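Local coordinates for solute-binding protein (Thermoactinomyces vulgaris, PDB 2ZYO) that binds cyclodextrins and maltodextrins, here holding maltotetraose, and probably hands them to a membrane transporter for sugar uptake, at residues Val56-Gln61 with Thr79-Arg84; Gly166-Ala171 with Gln226-Asp231; Lys184-Phe189 with Pro206-Gly211; Asn199-Asn204 with Asp383-Met388; Gln276-Val281 with Pro349-Pro354. All coordinates share one frame; numbering follows the deposited sequence.

Overall arrangement
Contacts 1 and 5 meet: His82 of contact 1 bonds through NE2 to Met350 O, and through its backbone N to Val281 O, both of contact 5, and strands 77-81 and 278-287 are neighbours in the mixed sheet. That sheet also carries strand 165-169 of contact 2, whose centre lies about 22 Å from that of contact 5. Contacts 3 and 4, with centres about 11 Å apart, are joined by a Val188 to Gly202 backbone bond. Contact 3 reaches contact 5 where Phe189 packs on Ile353. Three come near the glycan, through the pocket residue Arg84 (contact 1) and the side chains of Glu170 (contact 2, about 5 Å from a glucose) and Met350 (contact 5, about 4 Å).

Contact 1: Val56-Gln61 with Thr79-Arg84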
# COMPACT_ATOMS: atom_id res chain seq x y z
N VAL A 56 -19.93 0.88 -2.58
CA VAL A 56 -19.59 0.60 -1.19
C VAL A 56 -18.14 0.99 -0.94
O VAL A 56 -17.23 0.55 -1.66
CB VAL A 56 -19.78 -0.89 -0.79
CG1 VAL A 56 -19.59 -1.07 0.71
CG2 VAL A 56 -21.16 -1.42 -1.21
N ALA A 57 -17.92 1.81 0.09
CA ALA A 57 -16.58 2.29 0.43
C ALA A 57 -15.64 1.11 0.68
O ALA A 57 -16.03 0.13 1.32
CB ALA A 57 -16.64 3.19 1.65
N LEU A 58 -14.42 1.22 0.17
CA LEU A 58 -13.43 0.15 0.30
C LEU A 58 -13.31 -0.42 1.71
O LEU A 58 -13.40 -1.63 1.91
CB LEU A 58 -12.05 0.63 -0.19
CG LEU A 58 -11.57 0.29 -1.61
CD1 LEU A 58 -12.70 0.14 -2.63
CD2 LEU A 58 -10.57 1.34 -2.05
N LEU A 59 -13.15 0.46 2.70
CA LEU A 59 -12.93 0.03 4.08
C LEU A 59 -14.22 -0.34 4.82
O LEU A 59 -14.18 -0.65 6.02
CB LEU A 59 -12.12 1.07 4.85
CG LEU A 59 -10.68 1.31 4.37
CD1 LEU A 59 -10.00 2.37 5.21
CD2 LEU A 59 -9.85 0.02 4.36
N LYS A 60 -15.34 -0.32 4.11
CA LYS A 60 -16.62 -0.76 4.67
C LYS A 60 -17.08 -2.10 4.09
O LYS A 60 -18.01 -2.72 4.61
CB LYS A 60 -17.70 0.30 4.45
CG LYS A 60 -17.50 1.55 5.28
CD LYS A 60 -18.74 2.41 5.29
CE LYS A 60 -18.52 3.69 6.08
NZ LYS A 60 -18.34 3.44 7.53
N GLN A 61 -16.43 -2.53 3.01
CA GLN A 61 -16.86 -3.73 2.28
C GLN A 61 -16.74 -5.02 3.07
O GLN A 61 -17.61 -5.89 2.99
CB GLN A 61 -16.11 -3.85 0.95
CG GLN A 61 -16.56 -2.84 -0.09
CD GLN A 61 -16.13 -3.20 -1.50
OE1 GLN A 61 -15.86 -4.36 -1.81
NE2 GLN A 61 -16.07 -2.20 -2.37
N THR A 79 -13.72 -5.67 -3.06
CA THR A 79 -12.39 -5.06 -3.16
C THR A 79 -12.02 -4.24 -1.92
O THR A 79 -12.86 -3.52 -1.37
CB THR A 79 -12.25 -4.20 -4.45
OG1 THR A 79 -10.93 -3.66 -4.53
CG2 THR A 79 -13.27 -3.08 -4.51
N TRP A 80 -10.77 -4.40 -1.48
CA TRP A 80 -10.18 -3.61 -0.39
C TRP A 80 -8.66 -3.77 -0.40
O TRP A 80 -8.15 -4.71 -1.00
CB TRP A 80 -10.78 -3.97 0.98
CG TRP A 80 -10.76 -5.42 1.34
CD1 TRP A 80 -9.68 -6.16 1.76
CD2 TRP A 80 -11.88 -6.31 1.37
NE1 TRP A 80 -10.07 -7.45 2.03
CE2 TRP A 80 -11.41 -7.58 1.79
CE3 TRP A 80 -13.24 -6.17 1.06
CZ2 TRP A 80 -12.25 -8.69 1.92
CZ3 TRP A 80 -14.08 -7.27 1.19
CH2 TRP A 80 -13.58 -8.52 1.61
N PRO A 81 -7.93 -2.84 0.25
CA PRO A 81 -6.47 -3.00 0.39
C PRO A 81 -6.09 -4.36 0.99
O PRO A 81 -6.75 -4.84 1.91
CB PRO A 81 -6.09 -1.86 1.34
CG PRO A 81 -7.13 -0.82 1.09
CD PRO A 81 -8.40 -1.58 0.85
N HIS A 82 -5.02 -4.95 0.46
CA HIS A 82 -4.66 -6.34 0.75
C HIS A 82 -4.23 -6.62 2.19
O HIS A 82 -4.20 -7.77 2.61
CB HIS A 82 -3.54 -6.81 -0.19
CG HIS A 82 -2.17 -6.48 0.31
ND1 HIS A 82 -1.58 -5.25 0.12
CD2 HIS A 82 -1.27 -7.22 1.01
CE1 HIS A 82 -0.38 -5.24 0.67
NE2 HIS A 82 -0.17 -6.43 1.22
N ASP A 83 -3.88 -5.57 2.94
CA ASP A 83 -3.34 -5.76 4.29
C ASP A 83 -4.34 -6.38 5.26
O ASP A 83 -3.96 -6.87 6.32
CB ASP A 83 -2.75 -4.45 4.84
CG ASP A 83 -3.78 -3.33 4.92
OD1 ASP A 83 -4.20 -2.84 3.85
OD2 ASP A 83 -4.15 -2.94 6.05
N ARG A 84 -5.62 -6.37 4.89
CA ARG A 84 -6.67 -6.96 5.72
C ARG A 84 -7.19 -8.29 5.14
O ARG A 84 -8.24 -8.79 5.55
CB ARG A 84 -7.83 -5.97 5.94
CG ARG A 84 -7.40 -4.60 6.49
CD ARG A 84 -6.88 -4.66 7.91
NE ARG A 84 -6.19 -3.43 8.29
CZ ARG A 84 -5.75 -3.15 9.51
NH1 ARG A 84 -5.94 -4.00 10.51
NH2 ARG A 84 -5.14 -2.00 9.74
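Gln61 reaches across to Trp80 and Thr79, and every atom of its side chain has something to meet. CB lies at the edge of the indole, close to the ring plane, 3.7 Å from Trp80 CE3. CG, set anti to the carbonyl carbon (chi1 -73°), starts an extended chain past the Thr79 carbonyl, whose oxygen is 3.3 Å from Gln61 CD. At the tip the amide works both ways. Gln61 OE1 accepts from Thr79 N at 2.8 Å, nearly straight (169°) but with the donor tilted from the carbonyl plane. Gln61 NE2 donates to Val56 O at 3.1 Å, this acceptor lying close to the plane of the Gln61 amide. The two bonds fix the rotation of the group, and glutamine suits the place because it offers an acceptor and a donor at the end of a long arm. An alanine here would probably leave Thr79 N and Val56 O without these mates and loosen the link between loop and strand. Beside it Leu58 CD1 packs on Thr79 CG2 at 3.8 Å, while Thr79 OG1 turns to Gly283 O; Leu59 CD2 touches Pro81 CD at 4.1 Å. The arrangement ties the loop entering helix 61-71 to strand 77-81 of this solute-binding protein fold, and segment 79-84 runs on from the strand to Arg84 of the glycan pocket.

Contact 2: Gly166-Ala171 with Gln226-Asp231; sequences GVLFEA and QSLKAD
Leu228 spreads its two methyls over the backbone of Phe169 and Glu170. Its CG sits between the backbone N and the carbonyl carbon (chi1 67°), and from there the branches divide the work: Leu228 CD1 comes to 3.5 Å from Glu170 CA, and Leu228 CD2 to 3.5 Å from Phe169 O. The surface they cover is a tight bend, an inverse gamma turn centred on Glu170, closed by a weak bond from Ala171 N to Phe169 O. A branched, apolar leucine suits such a spot, since it can cover the backbone of the turn without asking for a polar partner. Leu168 CD1 adds a looser touch on Leu228 CD2, 4.4 Å away.

The Glu170 chain crosses Leu228 obliquely, its CG 4.0 Å from Leu228 CD1, and extends to the beginning of helix 230-238. There Glu170 OE2 lies close against Ala230 CB at 3.2 Å, an approach that a larger side chain would make harder. Glu170 OE1 accepts from a water at 2.7 Å, which in turn accepts from Lys229 NZ, so the opposite charges meet through the water and not directly. Asn173 of the glycan pocket also donates to OE1 through its ND2.

No direct hydrogen bond joins the segments, and Ala230 N, though near the carboxylate, is buried here without a partner. The leucine supplies apolar cover, while the carboxylate is held by an amide and a water bridge; the nearby ammonium group, and the helix start at most electrostatically, would probably help to stabilise its negative charge near the sugar site.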
# COMPACT_ATOMS: atom_id res chain seq x y z
N GLY A 166 14.45 20.94 3.64
CA GLY A 166 15.01 20.21 2.51
C GLY A 166 14.29 18.89 2.32
O GLY A 166 13.87 18.55 1.21
N VAL A 167 14.16 18.13 3.41
CA VAL A 167 13.43 16.86 3.40
C VAL A 167 12.55 16.79 4.64
O VAL A 167 13.02 16.97 5.77
CB VAL A 167 14.37 15.63 3.37
CG1 VAL A 167 13.56 14.35 3.11
CG2 VAL A 167 15.45 15.79 2.31
N LEU A 168 11.26 16.52 4.42
CA LEU A 168 10.29 16.42 5.49
C LEU A 168 9.37 15.24 5.21
O LEU A 168 8.86 15.10 4.10
CB LEU A 168 9.48 17.71 5.59
CG LEU A 168 8.30 17.81 6.56
CD1 LEU A 168 8.75 17.71 8.01
CD2 LEU A 168 7.55 19.11 6.32
N PHE A 169 9.16 14.38 6.20
CA PHE A 169 8.22 13.28 6.07
C PHE A 169 7.74 12.79 7.43
O PHE A 169 8.21 13.26 8.46
CB PHE A 169 8.78 12.14 5.19
CG PHE A 169 9.80 11.25 5.88
CD1 PHE A 169 9.46 9.96 6.27
CD2 PHE A 169 11.10 11.70 6.11
CE1 PHE A 169 10.38 9.12 6.89
CE2 PHE A 169 12.04 10.87 6.74
CZ PHE A 169 11.68 9.58 7.12
N GLU A 170 6.78 11.85 7.41
CA GLU A 170 6.23 11.27 8.63
C GLU A 170 7.20 10.28 9.27
O GLU A 170 6.95 9.06 9.28
CB GLU A 170 4.90 10.58 8.34
CG GLU A 170 3.72 11.52 8.27
CD GLU A 170 2.40 10.77 8.33
OE1 GLU A 170 2.11 10.15 9.37
OE2 GLU A 170 1.66 10.81 7.33
N ALA A 171 8.30 10.81 9.81
CA ALA A 171 9.37 9.99 10.37
C ALA A 171 9.01 9.36 11.72
O ALA A 171 9.82 8.64 12.30
CB ALA A 171 10.66 10.81 10.49
N GLN A 226 8.91 17.19 16.40
CA GLN A 226 8.86 15.94 17.18
C GLN A 226 7.46 15.37 17.42
O GLN A 226 7.33 14.27 17.97
CB GLN A 226 9.64 16.11 18.50
CG GLN A 226 11.15 16.28 18.27
CD GLN A 226 11.90 16.74 19.51
OE1 GLN A 226 11.57 16.36 20.64
NE2 GLN A 226 12.93 17.55 19.31
N SER A 227 6.43 16.09 16.99
CA SER A 227 5.05 15.61 17.08
C SER A 227 4.29 15.81 15.76
O SER A 227 3.09 16.08 15.75
CB SER A 227 4.32 16.29 18.24
OG SER A 227 5.01 16.08 19.46
N LEU A 228 5.00 15.64 14.65
CA LEU A 228 4.45 15.88 13.32
C LEU A 228 3.36 14.87 12.93
O LEU A 228 3.32 13.75 13.44
CB LEU A 228 5.56 15.93 12.26
CG LEU A 228 6.36 14.66 11.93
CD1 LEU A 228 5.64 13.80 10.91
CD2 LEU A 228 7.75 15.02 11.41
N LYS A 229 2.49 15.30 12.02
CA LYS A 229 1.45 14.45 11.45
C LYS A 229 1.43 14.61 9.93
O LYS A 229 2.19 15.40 9.38
CB LYS A 229 0.08 14.81 12.05
CG LYS A 229 -0.22 14.16 13.40
CD LYS A 229 -1.14 12.94 13.28
CE LYS A 229 -0.40 11.67 12.82
NZ LYS A 229 0.57 11.16 13.83
N ALA A 230 0.56 13.85 9.27
CA ALA A 230 0.41 13.91 7.81
C ALA A 230 0.19 15.34 7.31
O ALA A 230 0.77 15.76 6.30
CB ALA A 230 -0.72 13.01 7.34
N ASP A 231 -0.65 16.10 8.03
CA ASP A 231 -0.98 17.46 7.62
C ASP A 231 0.18 18.43 7.73
O ASP A 231 0.25 19.40 6.97
CB ASP A 231 -2.18 17.98 8.41
CG ASP A 231 -2.77 19.23 7.79
OD1 ASP A 231 -3.46 19.11 6.76
OD2 ASP A 231 -2.52 20.33 8.33
O HOH W 1 2.65 10.36 12.04

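Contact 3: Lys184-Phe189 with Pro206-Gly211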
# COMPACT_ATOMS: atom_id res chain seq x y z
N LYS A 184 18.45 -2.22 7.17
CA LYS A 184 19.31 -2.83 8.18
C LYS A 184 19.10 -4.35 8.27
O LYS A 184 19.84 -5.03 8.98
CB LYS A 184 19.09 -2.18 9.55
CG LYS A 184 19.09 -0.65 9.54
CD LYS A 184 20.35 -0.08 8.90
CE LYS A 184 20.21 1.42 8.69
NZ LYS A 184 21.44 2.01 8.08
N GLY A 185 18.10 -4.85 7.55
CA GLY A 185 17.76 -6.27 7.55
C GLY A 185 16.67 -6.66 8.53
O GLY A 185 16.44 -7.84 8.77
N ALA A 186 15.99 -5.65 9.08
CA ALA A 186 14.92 -5.89 10.05
C ALA A 186 13.61 -6.29 9.38
O ALA A 186 13.28 -5.79 8.30
CB ALA A 186 14.70 -4.65 10.91
N ALA A 187 12.89 -7.21 10.02
CA ALA A 187 11.59 -7.67 9.54
C ALA A 187 10.53 -7.45 10.61
O ALA A 187 10.85 -7.36 11.80
CB ALA A 187 11.66 -9.14 9.15
N VAL A 188 9.27 -7.35 10.20
CA VAL A 188 8.16 -7.27 11.15
C VAL A 188 7.91 -8.66 11.76
O VAL A 188 8.02 -8.84 12.97
CB VAL A 188 6.86 -6.73 10.51
CG1 VAL A 188 5.79 -6.54 11.58
CG2 VAL A 188 7.11 -5.42 9.77
N PHE A 189 7.57 -9.62 10.90
CA PHE A 189 7.43 -11.02 11.29
C PHE A 189 8.41 -11.87 10.49
O PHE A 189 8.67 -11.57 9.32
CB PHE A 189 6.01 -11.53 11.03
CG PHE A 189 4.94 -10.77 11.77
CD1 PHE A 189 4.71 -11.00 13.12
CD2 PHE A 189 4.14 -9.85 11.10
CE1 PHE A 189 3.71 -10.30 13.80
CE2 PHE A 189 3.14 -9.15 11.77
CZ PHE A 189 2.92 -9.38 13.12
N PRO A 206 18.64 -6.59 16.85
CA PRO A 206 19.71 -5.60 16.67
C PRO A 206 19.54 -4.80 15.38
O PRO A 206 19.80 -3.60 15.35
CB PRO A 206 20.98 -6.45 16.61
CG PRO A 206 20.63 -7.69 17.35
CD PRO A 206 19.19 -7.94 17.06
N GLU A 207 19.09 -5.48 14.32
CA GLU A 207 18.79 -4.84 13.04
C GLU A 207 17.74 -3.74 13.20
O GLU A 207 17.88 -2.65 12.64
CB GLU A 207 18.31 -5.87 12.01
CG GLU A 207 19.38 -6.86 11.54
CD GLU A 207 19.56 -8.07 12.45
OE1 GLU A 207 18.95 -8.12 13.54
OE2 GLU A 207 20.34 -8.97 12.06
N ALA A 208 16.69 -4.03 13.97
CA ALA A 208 15.62 -3.06 14.21
C ALA A 208 16.12 -1.84 14.98
O ALA A 208 15.71 -0.71 14.69
CB ALA A 208 14.46 -3.73 14.94
N VAL A 209 17.00 -2.08 15.95
CA VAL A 209 17.60 -0.99 16.71
C VAL A 209 18.38 -0.06 15.78
O VAL A 209 18.27 1.16 15.88
CB VAL A 209 18.50 -1.52 17.86
CG1 VAL A 209 19.24 -0.38 18.55
CG2 VAL A 209 17.65 -2.29 18.87
N GLN A 210 19.13 -0.64 14.84
CA GLN A 210 19.87 0.15 13.86
C GLN A 210 18.93 0.99 12.98
O GLN A 210 19.26 2.12 12.62
CB GLN A 210 20.77 -0.73 12.99
CG GLN A 210 21.81 -1.54 13.77
CD GLN A 210 22.76 -0.67 14.57
OE1 GLN A 210 22.82 -0.75 15.80
NE2 GLN A 210 23.51 0.18 13.88
N GLY A 211 17.77 0.42 12.65
CA GLY A 211 16.74 1.14 11.91
C GLY A 211 16.19 2.32 12.69
O GLY A 211 16.07 3.42 12.17
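Lys184 and Glu207 both carry CG anti to the carbonyl carbon, and this first torsion sets each CG against the backbone of the other segment. For Lys184, chi1 of -47° brings CG to 3.5 Å from Gly211 N, and chi2 of -54° puts CD beside Gln210 CB. Lys184 CB rests against Glu207 O at 3.4 Å, so the CB and CG of the lysine cover a turn of helix 206-220, with Gln210 CB 3.8 Å from Lys184 CG; the two side chains cross at about a right angle. The end of the lysine leads away, and NZ forms salt bridges with Asp271 and Glu214. A lysine fits here because its methylenes serve as apolar packing while its charge is carried off to those acids.

In return Glu207 places its methylenes on the turn after the lysine: CG is 3.2 Å from Lys184 O, and CB 3.7 Å from Ala186 N. The chain then bends at chi2, which turns Glu207 CD off from there. Gly185 follows Lys184 with positive phi (95°), where a CB would run into the Lys184 carbonyl oxygen, and this is the reason for glycine. Ala186 then turns its methyl to the helix, CB lying 3.7 Å from Ala208 N and 4.1 Å from Ala208 CB; alanine at both positions lets the chain come close to the helix backbone.

The bend is a Schellman motif, with two bonds running back into the last turn of helix 174-183, and here this helix ending packs on the first turns of helix 206-220.

Contact 4: Asn199-Asn204 with Asp383-Met388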
# COMPACT_ATOMS: atom_id res chain seq x y z
N ASN A 199 4.47 -15.13 16.16
CA ASN A 199 5.22 -15.25 17.41
C ASN A 199 6.68 -14.80 17.30
O ASN A 199 7.31 -14.47 18.31
CB ASN A 199 5.15 -16.68 17.95
CG ASN A 199 3.83 -16.96 18.65
OD1 ASN A 199 3.78 -17.05 19.88
ND2 ASN A 199 2.76 -17.11 17.88
N GLU A 200 7.22 -14.78 16.08
CA GLU A 200 8.58 -14.30 15.86
C GLU A 200 8.57 -12.88 15.28
O GLU A 200 8.68 -12.68 14.07
CB GLU A 200 9.40 -15.26 14.99
CG GLU A 200 10.91 -15.04 15.13
CD GLU A 200 11.76 -15.97 14.28
OE1 GLU A 200 12.92 -15.61 13.99
OE2 GLU A 200 11.29 -17.06 13.89
N ILE A 201 8.41 -11.91 16.18
CA ILE A 201 8.45 -10.50 15.82
C ILE A 201 9.90 -10.03 15.78
O ILE A 201 10.67 -10.30 16.70
CB ILE A 201 7.61 -9.65 16.81
CG1 ILE A 201 6.12 -9.98 16.68
CG2 ILE A 201 7.85 -8.15 16.59
CD1 ILE A 201 5.23 -9.36 17.74
N GLY A 202 10.28 -9.35 14.70
CA GLY A 202 11.66 -8.93 14.52
C GLY A 202 11.94 -7.48 14.86
O GLY A 202 13.03 -6.98 14.58
N LEU A 203 10.97 -6.81 15.47
CA LEU A 203 11.06 -5.36 15.68
C LEU A 203 11.86 -4.91 16.91
O LEU A 203 11.99 -3.71 17.16
CB LEU A 203 9.67 -4.72 15.63
CG LEU A 203 8.97 -4.73 14.26
CD1 LEU A 203 7.61 -4.08 14.34
CD2 LEU A 203 9.82 -4.05 13.19
N ASN A 204 12.41 -5.86 17.66
CA ASN A 204 13.40 -5.52 18.70
C ASN A 204 14.73 -6.25 18.52
O ASN A 204 15.51 -6.41 19.47
CB ASN A 204 12.83 -5.67 20.12
CG ASN A 204 12.53 -7.11 20.49
OD1 ASN A 204 12.12 -7.92 19.66
ND2 ASN A 204 12.72 -7.44 21.77
N ASP A 383 9.78 -2.25 24.62
CA ASP A 383 8.45 -1.98 25.14
C ASP A 383 7.36 -2.22 24.11
O ASP A 383 6.32 -2.81 24.42
CB ASP A 383 8.36 -0.54 25.66
CG ASP A 383 9.11 -0.32 26.96
OD1 ASP A 383 9.64 -1.30 27.52
OD2 ASP A 383 9.17 0.84 27.41
N ALA A 384 7.60 -1.78 22.87
CA ALA A 384 6.63 -1.92 21.79
C ALA A 384 6.35 -3.38 21.46
O ALA A 384 5.19 -3.76 21.28
CB ALA A 384 7.10 -1.18 20.54
N VAL A 385 7.40 -4.19 21.39
CA VAL A 385 7.26 -5.61 21.07
C VAL A 385 6.51 -6.35 22.18
O VAL A 385 5.65 -7.18 21.90
CB VAL A 385 8.63 -6.27 20.74
CG1 VAL A 385 8.52 -7.79 20.68
CG2 VAL A 385 9.16 -5.74 19.41
N LYS A 386 6.83 -6.03 23.44
CA LYS A 386 6.10 -6.57 24.59
C LYS A 386 4.60 -6.30 24.48
O LYS A 386 3.78 -7.20 24.70
CB LYS A 386 6.66 -6.00 25.90
CG LYS A 386 6.03 -6.57 27.18
CD LYS A 386 6.28 -8.07 27.32
CE LYS A 386 5.61 -8.63 28.58
NZ LYS A 386 4.13 -8.49 28.57
N ILE A 387 4.25 -5.07 24.12
CA ILE A 387 2.86 -4.66 23.93
C ILE A 387 2.18 -5.43 22.79
O ILE A 387 1.05 -5.90 22.95
CB ILE A 387 2.75 -3.12 23.71
CG1 ILE A 387 3.04 -2.39 25.02
CG2 ILE A 387 1.37 -2.75 23.18
CD1 ILE A 387 3.33 -0.90 24.87
N MET A 388 2.88 -5.57 21.67
CA MET A 388 2.38 -6.34 20.52
C MET A 388 2.01 -7.76 20.89
O MET A 388 0.91 -8.23 20.58
CB MET A 388 3.43 -6.40 19.42
CG MET A 388 3.65 -5.12 18.68
SD MET A 388 5.09 -5.30 17.62
CE MET A 388 5.48 -3.57 17.38
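Ile201 and Val385 slide past each other in opposite directions, their CG2 methyls meeting at 3.9 Å, while Ile201 crosses Met388 obliquely. The other branch of Ile201 serves this second partner: CD1 lies 3.9 Å from Met388 CB and 4.1 Å from Met388 SD, a sulfur that Ile201 CG2 touches too. An isoleucine suits the place because its two arms can touch side chains one helical turn apart. An alanine here would probably open a gap between strand and helix, leaving Val385 CG2 and Met388 CB and SD without the isoleucine branches they pack on.

Leu203 and Met388 stand at about a right angle, with Leu203 CD1 against the terminal methyl Met388 CE at 3.7 Å. The methionine chain is extended beyond CG, and this flexible reach carries it from the helix to the leucine. Leu203 CB also rests on Val385 CG2, 3.9 Å away. Asn204 and Val385 are likewise turned at about a right angle: chi1 of 67° brings Asn204 CG to 3.8 Å from Val385 CG2, and Asn204 OD1 lies 3.7 Å from the same methyl. The amide nitrogen of Asn204 looks instead to Asn382 OD1, so the polar group sits at the margin of an apolar patch.

The end of strand 195-201 and the loop after it thus lie on helix 377-394. Ile363 of helix 360-371 and Val359 pack on both Leu203 and Met388, and Phe189 of the partner strand 189-192 touches Ile201.

Contact 5: Gln276-Val281 with Pro349-Pro354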
# COMPACT_ATOMS: atom_id res chain seq x y z
N GLN A 276 13.78 -0.41 0.15
CA GLN A 276 12.65 -1.33 0.19
C GLN A 276 11.51 -0.70 0.97
O GLN A 276 11.58 -0.54 2.19
CB GLN A 276 13.04 -2.65 0.85
CG GLN A 276 14.12 -3.43 0.13
CD GLN A 276 14.50 -4.69 0.89
OE1 GLN A 276 13.75 -5.66 0.91
NE2 GLN A 276 15.68 -4.67 1.51
N THR A 277 10.44 -0.36 0.25
CA THR A 277 9.26 0.23 0.85
C THR A 277 8.16 -0.82 0.96
O THR A 277 8.23 -1.87 0.33
CB THR A 277 8.74 1.40 -0.00
OG1 THR A 277 8.60 0.97 -1.36
CG2 THR A 277 9.70 2.57 0.05
N PHE A 278 7.15 -0.52 1.77
CA PHE A 278 5.92 -1.29 1.74
C PHE A 278 5.19 -1.01 0.43
O PHE A 278 5.22 0.12 -0.07
CB PHE A 278 4.99 -0.91 2.90
CG PHE A 278 5.34 -1.54 4.21
CD1 PHE A 278 5.65 -2.90 4.30
CD2 PHE A 278 5.31 -0.79 5.38
CE1 PHE A 278 5.95 -3.49 5.53
CE2 PHE A 278 5.61 -1.37 6.62
CZ PHE A 278 5.93 -2.72 6.69
N ILE A 279 4.56 -2.03 -0.13
CA ILE A 279 3.60 -1.81 -1.20
C ILE A 279 2.20 -2.22 -0.73
O ILE A 279 2.05 -3.14 0.06
CB ILE A 279 3.98 -2.52 -2.53
CG1 ILE A 279 4.08 -4.04 -2.34
CG2 ILE A 279 5.30 -1.96 -3.08
CD1 ILE A 279 3.81 -4.84 -3.60
N GLY A 280 1.20 -1.48 -1.20
CA GLY A 280 -0.20 -1.82 -0.94
C GLY A 280 -0.86 -2.16 -2.26
O GLY A 280 -0.71 -1.44 -3.24
N VAL A 281 -1.59 -3.28 -2.27
CA VAL A 281 -2.26 -3.74 -3.48
C VAL A 281 -3.77 -3.77 -3.25
O VAL A 281 -4.24 -4.31 -2.25
CB VAL A 281 -1.76 -5.15 -3.91
CG1 VAL A 281 -2.55 -5.67 -5.12
CG2 VAL A 281 -0.27 -5.13 -4.22
N PRO A 349 5.23 -6.54 0.04
CA PRO A 349 3.85 -6.35 0.47
C PRO A 349 3.74 -6.13 1.97
O PRO A 349 4.44 -6.78 2.75
CB PRO A 349 3.18 -7.68 0.08
CG PRO A 349 4.08 -8.28 -0.95
CD PRO A 349 5.45 -7.88 -0.53
N MET A 350 2.88 -5.19 2.38
CA MET A 350 2.53 -5.07 3.78
C MET A 350 2.02 -6.42 4.27
O MET A 350 1.23 -7.06 3.57
CB MET A 350 1.46 -4.01 3.99
CG MET A 350 1.99 -2.59 4.07
SD MET A 350 0.68 -1.39 4.38
CE MET A 350 -0.22 -1.51 2.85
N PRO A 351 2.48 -6.86 5.46
CA PRO A 351 1.97 -8.11 6.03
C PRO A 351 0.44 -8.10 6.08
O PRO A 351 -0.16 -7.09 6.44
CB PRO A 351 2.55 -8.10 7.44
CG PRO A 351 3.83 -7.34 7.30
CD PRO A 351 3.51 -6.25 6.31
N SER A 352 -0.16 -9.22 5.69
CA SER A 352 -1.62 -9.32 5.60
C SER A 352 -2.23 -10.20 6.69
O SER A 352 -3.45 -10.35 6.74
CB SER A 352 -2.03 -9.83 4.21
OG SER A 352 -1.46 -11.10 3.96
N ILE A 353 -1.40 -10.78 7.54
CA ILE A 353 -1.89 -11.59 8.66
C ILE A 353 -2.62 -10.70 9.68
O ILE A 353 -2.27 -9.53 9.83
CB ILE A 353 -0.76 -12.43 9.33
CG1 ILE A 353 0.30 -11.54 9.99
CG2 ILE A 353 -0.14 -13.39 8.32
CD1 ILE A 353 1.20 -12.28 10.97
N PRO A 354 -3.65 -11.25 10.37
CA PRO A 354 -4.43 -10.43 11.31
C PRO A 354 -3.58 -9.74 12.38
O PRO A 354 -3.90 -8.63 12.79
CB PRO A 354 -5.37 -11.46 11.95
CG PRO A 354 -5.51 -12.53 10.94
CD PRO A 354 -4.15 -12.63 10.30
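The Phe278 ring has Met350 CG over one face, a CH-pi contact 3.9 Å from the ring centroid, and it also stacks with the ring of Tyr178. A single parallel bridge, Ile279 with Pro349, joins the short strand 348-349 to strand 278-287 in the mixed sheet of this solute-binding protein. Met350 SD, 5.1 Å from the Phe278 centroid, makes the pair a Met-aromatic contact of oblique kind. Pro351 approaches obliquely too, its CD 3.8 Å from Phe278 CE1. In Phe278, chi1 of -80° sets CG, the ring atom nearest Met350 CG (3.5 Å), and a flat aromatic suits the place because its face can take that methylene.

Next to this packing, Ile279 CG1 lies 3.6 Å from Pro349 N, a nitrogen with no hydrogen to donate, at home against an aliphatic group. Gly280 leaves space for the methionine tip: Met350 CE lies 3.8 Å from Gly280 CA, and a CB there would press on that methyl. The same methionine borders the bound sugar. Ile279 is bonded to the residues flanking Pro349: to Val348 on one side, and on the other Met350 N donates to Ile279 O at 3.2 Å, in the carbonyl plane.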